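Local coordinates for Glyoxalase/bleomycin resistance protein/dioxygenase (Alicyclobacillus acidocaldarius subsp. acidocaldarius, PDB 3RRI) that is a metalloprotein of the vicinal oxygen chelate superfamily and may act as a dioxygenase, at residues A[42-47]-A[51-56]; A[15-18]-A[22-25]; A[29-34]-A[82-87]; A[62-67]-A[114-119]. All blocks are in the same frame, centred on the assembly; numbering follows the deposited sequence. Where two conformers were deposited one is given.

In the fold
Along the chain, contact 2 (15-18 with 22-25) closes before contact 1 (42-47 with 51-56) opens; contact 1 is nested inside the loop closed by contact 3 (29-34 with 82-87), which crosses contact 4 (62-67 with 114-119). Contacts 1 and 2 have centres about 8 Å apart and share the sheet in which strands 10-17 and 50-56 are neighbours. Contacts 2 and 3 both use helix 20-30. The centre of contact 4 is about 18 Å from that of contact 3, yet Leu31 of contact 3 touches Leu115 of contact 4. Local pairings thus build one sheet and its helix, contact 3 joins that helix's end to helix 78-90, and contact 4 lays the loop after strand 50-56 on the second sheet.

Contact 1 (A[42-47]-A[51-56]); sequences RITLDF and QLVCHL
The beta hairpin of strands 42-47 and 50-56 makes Ile43 and Cys54 a hydrogen-bonded antiparallel pair: Ile43 N lies 3.0 Å from Cys54 O, and Cys54 N lies 3.0 Å from Ile43 O. Leu45 and Leu52 repeat the pattern less evenly. Leu45 N approaches Leu52 O to 2.8 Å with a bent N-H...O angle of 133°, whereas the return bond from Leu52 N to Leu45 O is straighter. Arg42 with His55, Thr44 with Val53 and Asp46 with Gln51 are the non-hydrogen-bonded pairs. These are the central strands of a sheet ordered 10-17, 50-56, 42-47, 34-39, in keeping with the vicinal oxygen chelate fold. On the face bearing Ile43, Leu45, Leu52 and Cys54, Leu45 and Leu52 lie side by side; Leu45 CD1 touches Leu52 CD2 at 4.0 Å and Cys54 SG at 4.1 Å. Leu52 CG, anti to its backbone N (chi1 -176°), brings CD2 against Leu45 CD1 and, obliquely, the Phe47 ring. Tyr27 of helix 20-30 packs over this apolar patch. At the turn end, Phe47 CB meets Leu52 CB at 3.7 Å. On the more polar opposite face, Arg42 and His55 point the same way, planes 68° apart: His55 CE1 sits over a guanidinium face, and Arg42 NH1 lies at the imidazole edge, 3.6 Å from His55 CE1. Tyr67 of the second subunit meets the His55 ring and bonds weakly to Arg42 NH2. Thr44 CG2 lies against Val53 CG2 at 3.9 Å. Thr44 OG1 and Gln51 NE2 both bond to Tyr135 O of the second subunit, whose Lys126 donates to Gln51 OE1.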
loop_
_atom_site.group_PDB
_atom_site.type_symbol
_atom_site.label_atom_id
_atom_site.label_comp_id
_atom_site.label_asym_id
_atom_site.label_seq_id
_atom_site.Cartn_x
_atom_site.Cartn_y
_atom_site.Cartn_z
ATOM N N ARG A 42 21.014 14.849 -23.958
ATOM C CA ARG A 42 19.793 14.848 -23.144
ATOM C C ARG A 42 20.067 14.854 -21.659
ATOM O O ARG A 42 21.123 14.454 -21.223
ATOM C CB ARG A 42 18.929 13.620 -23.478
ATOM C CG ARG A 42 19.499 12.292 -22.943
ATOM C CD ARG A 42 18.876 11.059 -23.554
ATOM N NE ARG A 42 19.349 10.832 -24.915
ATOM C CZ ARG A 42 18.841 9.944 -25.758
ATOM N NH1 ARG A 42 17.813 9.178 -25.411
ATOM N NH2 ARG A 42 19.344 9.863 -26.977
ATOM N N ILE A 43 19.094 15.339 -20.878
ATOM C CA ILE A 43 19.093 15.127 -19.420
ATOM C C ILE A 43 17.791 14.457 -19.027
ATOM O O ILE A 43 16.745 14.692 -19.642
ATOM C CB ILE A 43 19.285 16.423 -18.587
ATOM C CG1 ILE A 43 18.118 17.398 -18.797
ATOM C CG2 ILE A 43 20.625 17.082 -18.912
ATOM C CD1 ILE A 43 18.156 18.554 -17.810
ATOM N N THR A 44 17.874 13.590 -18.017
ATOM C CA THR A 44 16.711 12.876 -17.507
ATOM C C THR A 44 16.397 13.275 -16.082
ATOM O O THR A 44 17.292 13.541 -15.277
ATOM C CB THR A 44 16.891 11.338 -17.588
ATOM O OG1 THR A 44 17.744 10.868 -16.535
ATOM C CG2 THR A 44 17.444 10.982 -18.963
ATOM N N LEU A 45 15.102 13.338 -15.789
ATOM C CA LEU A 45 14.635 13.989 -14.574
ATOM C C LEU A 45 13.585 13.138 -13.910
ATOM O O LEU A 45 12.767 12.514 -14.580
ATOM C CB LEU A 45 14.017 15.313 -14.930
ATOM C CG LEU A 45 14.890 16.339 -15.613
ATOM C CD1 LEU A 45 13.990 17.442 -16.217
ATOM C CD2 LEU A 45 15.879 16.920 -14.656
ATOM N N ASP A 46 13.586 13.143 -12.583
ATOM C CA ASP A 46 12.507 12.599 -11.792
ATOM C C ASP A 46 11.573 13.813 -11.635
ATOM O O ASP A 46 11.849 14.765 -10.870
ATOM C CB ASP A 46 13.029 12.037 -10.464
ATOM C CG ASP A 46 11.956 11.759 -9.448
ATOM O OD1 ASP A 46 10.781 12.137 -9.656
ATOM O OD2 ASP A 46 12.298 11.125 -8.400
ATOM N N PHE A 47 10.508 13.768 -12.428
ATOM C CA PHE A 47 9.534 14.843 -12.552
ATOM C C PHE A 47 8.297 14.387 -11.760
ATOM O O PHE A 47 7.414 13.683 -12.274
ATOM C CB PHE A 47 9.241 15.084 -14.034
ATOM C CG PHE A 47 8.162 16.107 -14.285
ATOM C CD1 PHE A 47 8.496 17.436 -14.422
ATOM C CD2 PHE A 47 6.855 15.720 -14.484
ATOM C CE1 PHE A 47 7.497 18.377 -14.691
ATOM C CE2 PHE A 47 5.851 16.628 -14.772
ATOM C CZ PHE A 47 6.182 17.981 -14.858
ATOM N N GLN A 51 9.123 10.188 -15.297
ATOM C CA GLN A 51 10.366 10.556 -15.934
ATOM C C GLN A 51 10.134 11.594 -17.036
ATOM O O GLN A 51 9.320 11.376 -17.938
ATOM C CB GLN A 51 11.059 9.314 -16.559
ATOM C CG GLN A 51 12.416 9.678 -17.126
ATOM C CD GLN A 51 12.983 8.638 -18.099
ATOM O OE1 GLN A 51 12.291 8.121 -18.970
ATOM N NE2 GLN A 51 14.266 8.395 -17.966
ATOM N N LEU A 52 10.850 12.724 -16.957
ATOM C CA LEU A 52 10.868 13.698 -18.048
ATOM C C LEU A 52 12.273 13.689 -18.647
ATOM O O LEU A 52 13.254 13.693 -17.924
ATOM C CB LEU A 52 10.515 15.104 -17.512
ATOM C CG LEU A 52 10.409 16.184 -18.570
ATOM C CD1 LEU A 52 9.242 15.983 -19.567
ATOM C CD2 LEU A 52 10.279 17.568 -17.831
ATOM N N VAL A 53 12.369 13.669 -19.973
ATOM C CA VAL A 53 13.648 13.698 -20.649
ATOM C C VAL A 53 13.619 14.900 -21.582
ATOM O O VAL A 53 12.737 15.018 -22.448
ATOM C CB VAL A 53 13.933 12.424 -21.472
ATOM C CG1 VAL A 53 15.261 12.565 -22.159
ATOM C CG2 VAL A 53 13.886 11.097 -20.620
ATOM N N CYS A 54 14.597 15.781 -21.369
ATOM C CA CYS A 54 14.788 16.955 -22.188
ATOM C C CYS A 54 15.879 16.635 -23.200
ATOM O O CYS A 54 17.057 16.393 -22.836
ATOM C CB CYS A 54 15.236 18.107 -21.323
ATOM S SG CYS A 54 14.012 18.733 -20.126
ATOM N N HIS A 55 15.466 16.605 -24.454
ATOM C CA HIS A 55 16.359 16.300 -25.573
ATOM C C HIS A 55 16.904 17.574 -26.241
ATOM O O HIS A 55 16.112 18.446 -26.654
ATOM C CB HIS A 55 15.606 15.494 -26.617
ATOM C CG HIS A 55 15.282 14.117 -26.177
ATOM N ND1 HIS A 55 16.177 13.073 -26.279
ATOM C CD2 HIS A 55 14.164 13.616 -25.607
ATOM C CE1 HIS A 55 15.614 11.986 -25.781
ATOM N NE2 HIS A 55 14.389 12.285 -25.380
ATOM N N LEU A 56 18.229 17.665 -26.370
ATOM C CA LEU A 56 18.866 18.814 -27.012
ATOM C C LEU A 56 18.387 18.881 -28.460
ATOM O O LEU A 56 18.610 17.941 -29.260
ATOM C CB LEU A 56 20.383 18.712 -26.935
ATOM C CG LEU A 56 21.165 19.848 -27.621
ATOM C CD1 LEU A 56 20.914 21.191 -26.869
ATOM C CD2 LEU A 56 22.641 19.486 -27.689
#

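Contact 2 (A[15-18]-A[22-25]); sequences IPAR and EAYD
Glu22 and Arg18 bury the most surface here, and they do so through a two-point salt bridge. Arg18 grips side-on: its NE lies 2.9 Å from Glu22 OE1, and its NH2 lies 2.9 Å from Glu22 OE2. Both bonds are close to straight, with an N-H...O angle of 163° at NE. The guanidinium and carboxylate planes differ by only 25°, and both oxygens are met on their syn sides, although the donor at OE2 is somewhat out of the carboxylate plane. Two bonds to two different atoms restrict rotation of either flat group about its terminal torsion. Arg18 CG sits between its backbone N and carbonyl carbon (chi1 69°), and the chain then runs extended to NE, while that of Glu22 is extended beyond CG. The bridge spans the turn between the end of strand 10-17 and the first turn of helix 20-30, a beta-alpha connection in which strand and helix lie close together. Here Ala17 CB faces Ala23 CB at 4.0 Å; both side chains being single methyl groups, the CA atoms of Ala17 and Ala23 come within 6.3 Å. Just before the helix, Asp19 OD1 accepts from Glu22 N, three residues on. Around the ion pair, Trp60 makes a cation-pi contact with Arg18, and Pro118 packs on Glu22. Ser119 OG bonds to Arg18 N, bringing the loop after strand 110-116 against this corner of the fold.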
loop_
_atom_site.group_PDB
_atom_site.type_symbol
_atom_site.label_atom_id
_atom_site.label_comp_id
_atom_site.label_asym_id
_atom_site.label_seq_id
_atom_site.Cartn_x
_atom_site.Cartn_y
_atom_site.Cartn_z
ATOM N N ILE A 15 10.654 15.801 -24.475
ATOM C CA ILE A 15 10.362 17.131 -24.972
ATOM C C ILE A 15 11.689 17.735 -25.452
ATOM O O ILE A 15 12.778 17.351 -24.977
ATOM C CB ILE A 15 9.770 18.045 -23.867
ATOM C CG1 ILE A 15 10.706 18.126 -22.639
ATOM C CG2 ILE A 15 8.329 17.618 -23.527
ATOM C CD1 ILE A 15 10.206 19.215 -21.604
ATOM N N PRO A 16 11.601 18.733 -26.351
ATOM C CA PRO A 16 12.799 19.427 -26.757
ATOM C C PRO A 16 13.319 20.457 -25.731
ATOM O O PRO A 16 12.520 21.118 -25.044
ATOM C CB PRO A 16 12.362 20.140 -28.031
ATOM C CG PRO A 16 10.941 20.342 -27.883
ATOM C CD PRO A 16 10.404 19.229 -27.023
ATOM N N ALA A 17 14.636 20.575 -25.643
ATOM C CA ALA A 17 15.317 21.622 -24.882
ATOM C C ALA A 17 16.322 22.259 -25.807
ATOM O O ALA A 17 17.166 21.572 -26.357
ATOM C CB ALA A 17 16.029 21.051 -23.680
ATOM N N ARG A 18 16.270 23.571 -25.964
ATOM C CA ARG A 18 17.251 24.266 -26.807
ATOM C C ARG A 18 18.656 24.293 -26.195
ATOM O O ARG A 18 19.654 24.475 -26.905
ATOM C CB ARG A 18 16.755 25.676 -27.099
ATOM C CG ARG A 18 16.754 26.576 -25.917
ATOM C CD ARG A 18 15.961 27.815 -26.225
ATOM N NE ARG A 18 16.115 28.767 -25.129
ATOM C CZ ARG A 18 15.545 29.966 -25.107
ATOM N NH1 ARG A 18 14.782 30.356 -26.117
ATOM N NH2 ARG A 18 15.764 30.782 -24.071
ATOM N N GLU A 22 20.286 25.211 -19.399
ATOM C CA GLU A 22 19.135 26.083 -19.171
ATOM C C GLU A 22 17.921 25.256 -18.712
ATOM O O GLU A 22 17.136 25.683 -17.873
ATOM C CB GLU A 22 18.824 26.822 -20.465
ATOM C CG GLU A 22 17.676 27.809 -20.418
ATOM C CD GLU A 22 17.385 28.397 -21.774
ATOM O OE1 GLU A 22 17.341 27.621 -22.764
ATOM O OE2 GLU A 22 17.166 29.633 -21.867
ATOM N N ALA A 23 17.772 24.057 -19.274
ATOM C CA ALA A 23 16.705 23.146 -18.883
ATOM C C ALA A 23 16.888 22.632 -17.443
ATOM O O ALA A 23 15.911 22.510 -16.678
ATOM C CB ALA A 23 16.680 21.963 -19.843
ATOM N N TYR A 24 18.126 22.284 -17.091
ATOM C CA TYR A 24 18.496 21.981 -15.710
ATOM C C TYR A 24 18.097 23.097 -14.738
ATOM O O TYR A 24 17.486 22.823 -13.712
ATOM C CB TYR A 24 20.002 21.680 -15.591
ATOM C CG TYR A 24 20.467 21.529 -14.164
ATOM C CD1 TYR A 24 20.464 20.300 -13.532
ATOM C CD2 TYR A 24 20.891 22.634 -13.422
ATOM C CE1 TYR A 24 20.876 20.162 -12.227
ATOM C CE2 TYR A 24 21.321 22.508 -12.111
ATOM C CZ TYR A 24 21.318 21.267 -11.507
ATOM O OH TYR A 24 21.734 21.175 -10.191
ATOM N N ASP A 25 18.447 24.337 -15.087
ATOM C CA ASP A 25 18.137 25.513 -14.252
ATOM C C ASP A 25 16.629 25.603 -14.009
ATOM O O ASP A 25 16.179 25.879 -12.891
ATOM C CB ASP A 25 18.627 26.806 -14.933
ATOM C CG ASP A 25 20.165 26.894 -15.056
ATOM O OD1 ASP A 25 20.911 26.096 -14.428
ATOM O OD2 ASP A 25 20.628 27.798 -15.802
#

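Contact 3 (A[29-34]-A[82-87]); sequences TKLGCK and DNLYKL
Leu87 presses its branched end onto the backbone where helix 20-30 gives way to a loop, and this is the close part of the contact. Leu87 CD2 comes to 3.4 Å from Lys30 O, and Leu87 CD1 to 3.9 Å from Leu31 O, so methyl groups cover two successive carbonyls. With CG placed opposite the backbone N (chi1 178°), Leu87 projects from helix 78-90 toward these oxygens. Alongside, Leu31 and Leu84 meet methyl to methyl, CD1 of Leu31 lying 3.9 Å from CD1 of Leu84, their side chains crossing at an angle. The first bond of the Leu31 side chain points away from helix 78-90, yet its CD1 reaches Leu84 in the interior, where Phe47, Leu115 and Leu123 also surround it. Gly32, with a positive phi of 88°, is the first residue past the helix to leave helical geometry, a conformation that glycine adopts readily. The looser side is at Lys30: its side chain heads off from helix 78-90, and its nearest approach is Lys30 CB to Leu87 CD2, 6.0 Å, so only its backbone oxygen takes part. Across residues 29-34 and 82-87 the contact is entirely van der Waals in character, and the covered oxygens find polar partners beyond it. Arg91 NH1, in the same chain, bonds to Lys30 O, and Arg132 NH2 of the fourth subunit bonds to Leu31 O. These arginines satisfy carbonyls that the leucines leave without a polar partner, and their positive charge probably polarises the C=O groups further; of the two bonds, only that of Arg132 crosses between subunits.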
loop_
_atom_site.group_PDB
_atom_site.type_symbol
_atom_site.label_atom_id
_atom_site.label_comp_id
_atom_site.label_asym_id
_atom_site.label_seq_id
_atom_site.Cartn_x
_atom_site.Cartn_y
_atom_site.Cartn_z
ATOM N N THR A 29 16.720 23.374 -10.542
ATOM C CA THR A 29 16.960 24.454 -9.593
ATOM C C THR A 29 15.676 25.182 -9.216
ATOM O O THR A 29 15.430 25.404 -8.024
ATOM C CB THR A 29 17.966 25.479 -10.123
ATOM O OG1 THR A 29 19.188 24.814 -10.487
ATOM C CG2 THR A 29 18.299 26.534 -9.034
ATOM N N LYS A 30 14.865 25.562 -10.193
ATOM C CA LYS A 30 13.640 26.298 -9.855
ATOM C C LYS A 30 12.475 25.382 -9.558
ATOM O O LYS A 30 11.852 25.507 -8.512
ATOM C CB LYS A 30 13.252 27.284 -10.945
ATOM C CG LYS A 30 14.231 28.445 -11.112
ATOM C CD LYS A 30 14.371 28.875 -12.544
ATOM C CE LYS A 30 13.048 29.211 -13.180
ATOM N NZ LYS A 30 13.265 29.935 -14.480
ATOM N N LEU A 31 12.144 24.444 -10.446
ATOM C CA LEU A 31 10.921 23.666 -10.228
ATOM C C LEU A 31 11.037 22.589 -9.108
ATOM O O LEU A 31 10.035 22.102 -8.564
ATOM C CB LEU A 31 10.402 23.040 -11.536
ATOM C CG LEU A 31 8.977 22.490 -11.574
ATOM C CD1 LEU A 31 7.901 23.584 -11.340
ATOM C CD2 LEU A 31 8.738 21.798 -12.905
ATOM N N GLY A 32 12.276 22.208 -8.771
ATOM C CA GLY A 32 12.512 21.281 -7.694
ATOM C C GLY A 32 12.485 19.819 -8.087
ATOM O O GLY A 32 12.437 18.984 -7.226
ATOM N N CYS A 33 12.520 19.527 -9.382
ATOM C CA CYS A 33 12.671 18.141 -9.849
ATOM C C CYS A 33 14.086 17.672 -9.536
ATOM O O CYS A 33 14.988 18.468 -9.234
ATOM C CB CYS A 33 12.389 18.050 -11.343
ATOM S SG CYS A 33 10.737 18.610 -11.763
ATOM N N LYS A 34 14.306 16.360 -9.585
ATOM C CA LYS A 34 15.585 15.818 -9.247
ATOM C C LYS A 34 16.280 15.405 -10.530
ATOM O O LYS A 34 15.631 14.943 -11.452
ATOM C CB LYS A 34 15.438 14.606 -8.378
ATOM C CG LYS A 34 14.783 14.831 -7.036
ATOM C CD LYS A 34 14.483 13.494 -6.341
ATOM C CE LYS A 34 13.165 13.540 -5.539
ATOM N NZ LYS A 34 12.684 12.139 -5.276
ATOM N N ASP A 82 -1.450 23.438 -4.262
ATOM C CA ASP A 82 -1.223 24.770 -3.663
ATOM C C ASP A 82 0.256 25.003 -3.364
ATOM O O ASP A 82 0.769 26.089 -3.588
ATOM C CB ASP A 82 -2.007 24.940 -2.363
ATOM C CG ASP A 82 -3.522 24.970 -2.559
ATOM O OD1 ASP A 82 -3.997 25.037 -3.707
ATOM O OD2 ASP A 82 -4.224 24.898 -1.522
ATOM N N ASN A 83 0.946 23.991 -2.825
ATOM C CA ASN A 83 2.371 24.093 -2.590
ATOM C C ASN A 83 3.154 24.401 -3.857
ATOM O O ASN A 83 4.111 25.141 -3.840
ATOM C CB ASN A 83 2.923 22.784 -2.015
ATOM C CG ASN A 83 2.559 22.571 -0.552
ATOM O OD1 ASN A 83 1.994 23.461 0.105
ATOM N ND2 ASN A 83 2.868 21.381 -0.038
ATOM N N LEU A 84 2.786 23.744 -4.958
ATOM C CA LEU A 84 3.536 23.949 -6.196
ATOM C C LEU A 84 3.281 25.328 -6.774
ATOM O O LEU A 84 4.195 25.976 -7.252
ATOM C CB LEU A 84 3.191 22.841 -7.213
ATOM C CG LEU A 84 3.927 22.943 -8.563
ATOM C CD1 LEU A 84 5.456 22.807 -8.361
ATOM C CD2 LEU A 84 3.386 21.895 -9.594
ATOM N N TYR A 85 2.039 25.787 -6.695
ATOM C CA TYR A 85 1.771 27.161 -7.132
ATOM C C TYR A 85 2.606 28.175 -6.354
ATOM O O TYR A 85 3.179 29.095 -6.924
ATOM C CB TYR A 85 0.307 27.443 -6.956
ATOM C CG TYR A 85 -0.137 28.841 -7.326
ATOM C CD1 TYR A 85 -0.235 29.212 -8.649
ATOM C CD2 TYR A 85 -0.487 29.763 -6.349
ATOM C CE1 TYR A 85 -0.649 30.462 -9.020
ATOM C CE2 TYR A 85 -0.905 31.021 -6.712
ATOM C CZ TYR A 85 -0.985 31.364 -8.042
ATOM O OH TYR A 85 -1.388 32.601 -8.483
ATOM N N LYS A 86 2.654 27.989 -5.039
ATOM C CA LYS A 86 3.399 28.905 -4.163
ATOM C C LYS A 86 4.880 28.844 -4.512
ATOM O O LYS A 86 5.582 29.859 -4.567
ATOM C CB LYS A 86 3.182 28.522 -2.698
ATOM C CG LYS A 86 4.001 29.332 -1.706
ATOM C CD LYS A 86 3.709 28.904 -0.270
ATOM C CE LYS A 86 4.785 29.370 0.730
ATOM N NZ LYS A 86 4.762 28.510 1.953
ATOM N N LEU A 87 5.383 27.633 -4.788
ATOM C CA LEU A 87 6.761 27.479 -5.162
ATOM C C LEU A 87 7.081 28.267 -6.439
ATOM O O LEU A 87 8.095 28.990 -6.498
ATOM C CB LEU A 87 7.060 25.983 -5.370
ATOM C CG LEU A 87 8.469 25.551 -5.817
ATOM C CD1 LEU A 87 8.799 24.074 -5.403
ATOM C CD2 LEU A 87 8.725 25.694 -7.297
#

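Contact 4 (A[62-67]-A[114-119]); sequences REVSMY and FLIDPS
Met66, deposited as selenomethionine, lays its terminal methyl over one face of the Phe114 ring. Its CE is 3.9 Å from the Phe114 ring centroid and 24° off the normal, a CH-pi contact displaced toward the CE2 rim, where Met66 CE approaches Phe114 CE2 to 3.6 Å. The selenium atom SE of Met66 stands more obliquely, 4.5 Å from the Phe114 centroid, as a Met-aromatic contact. A bend at the last torsion, chi3 -69°, folds the methyl over the ring, and Met66 CG also lies 3.7 Å from Phe114 CZ. Farther along, Val64 CG1 and Ile116 CD1 meet tip to tip at 4.0 Å. Together these pairs lay the irregular segment 62-67, between strands 50-56 and 70-74, against strand 110-116 of the second sheet. In the next shell His70 meets the Phe114 ring edge-to-face, and its ND1 is hydrogen-bonded to Met66 O, linking both partners. Leu122 of the adjoining strand 122-128 touches both Val64 and Ile116. Past the strand end, Asp117 OD1 accepts from Ser119 N at 2.9 Å, an Asx turn, while Asp117 OD2 bonds to Tyr27 OH of helix 20-30.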
loop_
_atom_site.group_PDB
_atom_site.type_symbol
_atom_site.label_atom_id
_atom_site.label_comp_id
_atom_site.label_asym_id
_atom_site.label_seq_id
_atom_site.Cartn_x
_atom_site.Cartn_y
_atom_site.Cartn_z
ATOM N N ARG A 62 8.633 28.055 -31.488
ATOM C CA ARG A 62 8.938 29.473 -31.311
ATOM C C ARG A 62 7.697 30.263 -30.957
ATOM O O ARG A 62 7.800 31.281 -30.298
ATOM C CB ARG A 62 9.592 30.073 -32.567
ATOM C CG ARG A 62 11.094 30.039 -32.524
ATOM C CD ARG A 62 11.606 28.624 -32.569
ATOM N NE ARG A 62 13.039 28.602 -32.808
ATOM C CZ ARG A 62 13.757 27.495 -32.963
ATOM N NH1 ARG A 62 13.191 26.302 -32.874
ATOM N NH2 ARG A 62 15.053 27.580 -33.178
ATOM N N GLU A 63 6.537 29.796 -31.403
ATOM C CA GLU A 63 5.262 30.462 -31.128
ATOM C C GLU A 63 4.436 29.477 -30.333
ATOM O O GLU A 63 4.290 28.325 -30.737
ATOM C CB GLU A 63 4.546 30.806 -32.447
ATOM C CG GLU A 63 3.863 32.184 -32.504
ATOM C CD GLU A 63 3.622 32.644 -33.952
ATOM O OE1 GLU A 63 2.469 32.521 -34.452
ATOM O OE2 GLU A 63 4.601 33.098 -34.601
ATOM N N VAL A 64 3.900 29.916 -29.202
ATOM C CA VAL A 64 3.267 28.990 -28.276
ATOM C C VAL A 64 1.765 29.259 -28.166
ATOM O O VAL A 64 1.343 30.401 -28.045
ATOM C CB VAL A 64 3.961 29.043 -26.884
ATOM C CG1 VAL A 64 3.791 30.418 -26.235
ATOM C CG2 VAL A 64 3.441 27.948 -25.991
ATOM N N SER A 65 0.969 28.197 -28.259
ATOM C CA SER A 65 -0.445 28.255 -27.899
ATOM C C SER A 65 -0.793 27.051 -27.008
ATOM O O SER A 65 -0.114 26.016 -27.053
ATOM C CB SER A 65 -1.339 28.338 -29.146
ATOM O OG SER A 65 -1.174 27.201 -29.986
HETATM N N MSE A 66 -1.839 27.202 -26.198
HETATM C CA MSE A 66 -2.215 26.215 -25.190
HETATM C C MSE A 66 -2.358 24.821 -25.772
HETATM O O MSE A 66 -1.892 23.851 -25.180
HETATM C CB MSE A 66 -3.527 26.632 -24.513
HETATM C CG MSE A 66 -4.022 25.719 -23.383
HETATM SE SE MSE A 66 -5.395 26.550 -22.270
HETATM C CE MSE A 66 -4.287 27.895 -21.409
ATOM N N TYR A 67 -3.000 24.724 -26.926
ATOM C CA TYR A 67 -3.258 23.433 -27.562
ATOM C C TYR A 67 -2.379 23.289 -28.789
ATOM O O TYR A 67 -1.970 24.278 -29.392
ATOM C CB TYR A 67 -4.732 23.332 -27.941
ATOM C CG TYR A 67 -5.632 23.517 -26.755
ATOM C CD1 TYR A 67 -6.280 24.740 -26.522
ATOM C CD2 TYR A 67 -5.811 22.496 -25.826
ATOM C CE1 TYR A 67 -7.094 24.919 -25.399
ATOM C CE2 TYR A 67 -6.629 22.659 -24.709
ATOM C CZ TYR A 67 -7.269 23.869 -24.503
ATOM O OH TYR A 67 -8.069 24.022 -23.399
ATOM N N PHE A 114 -0.631 27.133 -15.760
ATOM C CA PHE A 114 0.365 26.707 -16.739
ATOM C C PHE A 114 1.674 27.438 -16.507
ATOM O O PHE A 114 1.692 28.680 -16.445
ATOM C CB PHE A 114 -0.069 27.058 -18.147
ATOM C CG PHE A 114 -1.147 26.194 -18.728
ATOM C CD1 PHE A 114 -0.839 25.308 -19.755
ATOM C CD2 PHE A 114 -2.452 26.293 -18.322
ATOM C CE1 PHE A 114 -1.829 24.526 -20.348
ATOM C CE2 PHE A 114 -3.443 25.488 -18.889
ATOM C CZ PHE A 114 -3.124 24.609 -19.918
ATOM N N LEU A 115 2.765 26.697 -16.416
ATOM C CA LEU A 115 4.119 27.227 -16.447
ATOM C C LEU A 115 4.669 27.064 -17.865
ATOM O O LEU A 115 4.075 26.353 -18.686
ATOM C CB LEU A 115 5.023 26.500 -15.460
ATOM C CG LEU A 115 4.532 26.393 -14.028
ATOM C CD1 LEU A 115 5.513 25.687 -13.185
ATOM C CD2 LEU A 115 4.236 27.826 -13.460
ATOM N N ILE A 116 5.764 27.760 -18.165
ATOM C CA ILE A 116 6.377 27.678 -19.502
ATOM C C ILE A 116 7.864 27.575 -19.344
ATOM O O ILE A 116 8.493 28.345 -18.617
ATOM C CB ILE A 116 5.919 28.863 -20.421
ATOM C CG1 ILE A 116 6.478 28.733 -21.850
ATOM C CG2 ILE A 116 6.257 30.236 -19.771
ATOM C CD1 ILE A 116 5.903 29.728 -22.855
ATOM N N ASP A 117 8.442 26.528 -19.944
ATOM C CA ASP A 117 9.871 26.306 -19.860
ATOM C C ASP A 117 10.638 27.153 -20.918
ATOM O O ASP A 117 10.013 27.819 -21.749
ATOM C CB ASP A 117 10.220 24.788 -19.823
ATOM C CG ASP A 117 10.399 24.134 -21.174
ATOM O OD1 ASP A 117 10.320 24.807 -22.202
ATOM O OD2 ASP A 117 10.671 22.877 -21.172
ATOM N N PRO A 118 11.976 27.170 -20.840
ATOM C CA PRO A 118 12.717 28.107 -21.709
ATOM C C PRO A 118 12.620 27.796 -23.206
ATOM O O PRO A 118 12.961 28.644 -24.028
ATOM C CB PRO A 118 14.155 27.997 -21.199
ATOM C CG PRO A 118 14.028 27.496 -19.809
ATOM C CD PRO A 118 12.850 26.583 -19.820
ATOM N N SER A 119 12.172 26.583 -23.545
ATOM C CA SER A 119 11.973 26.212 -24.917
ATOM C C SER A 119 10.491 26.174 -25.287
ATOM O O SER A 119 10.096 25.541 -26.259
ATOM C CB SER A 119 12.655 24.865 -25.176
ATOM O OG SER A 119 13.987 24.895 -24.787
#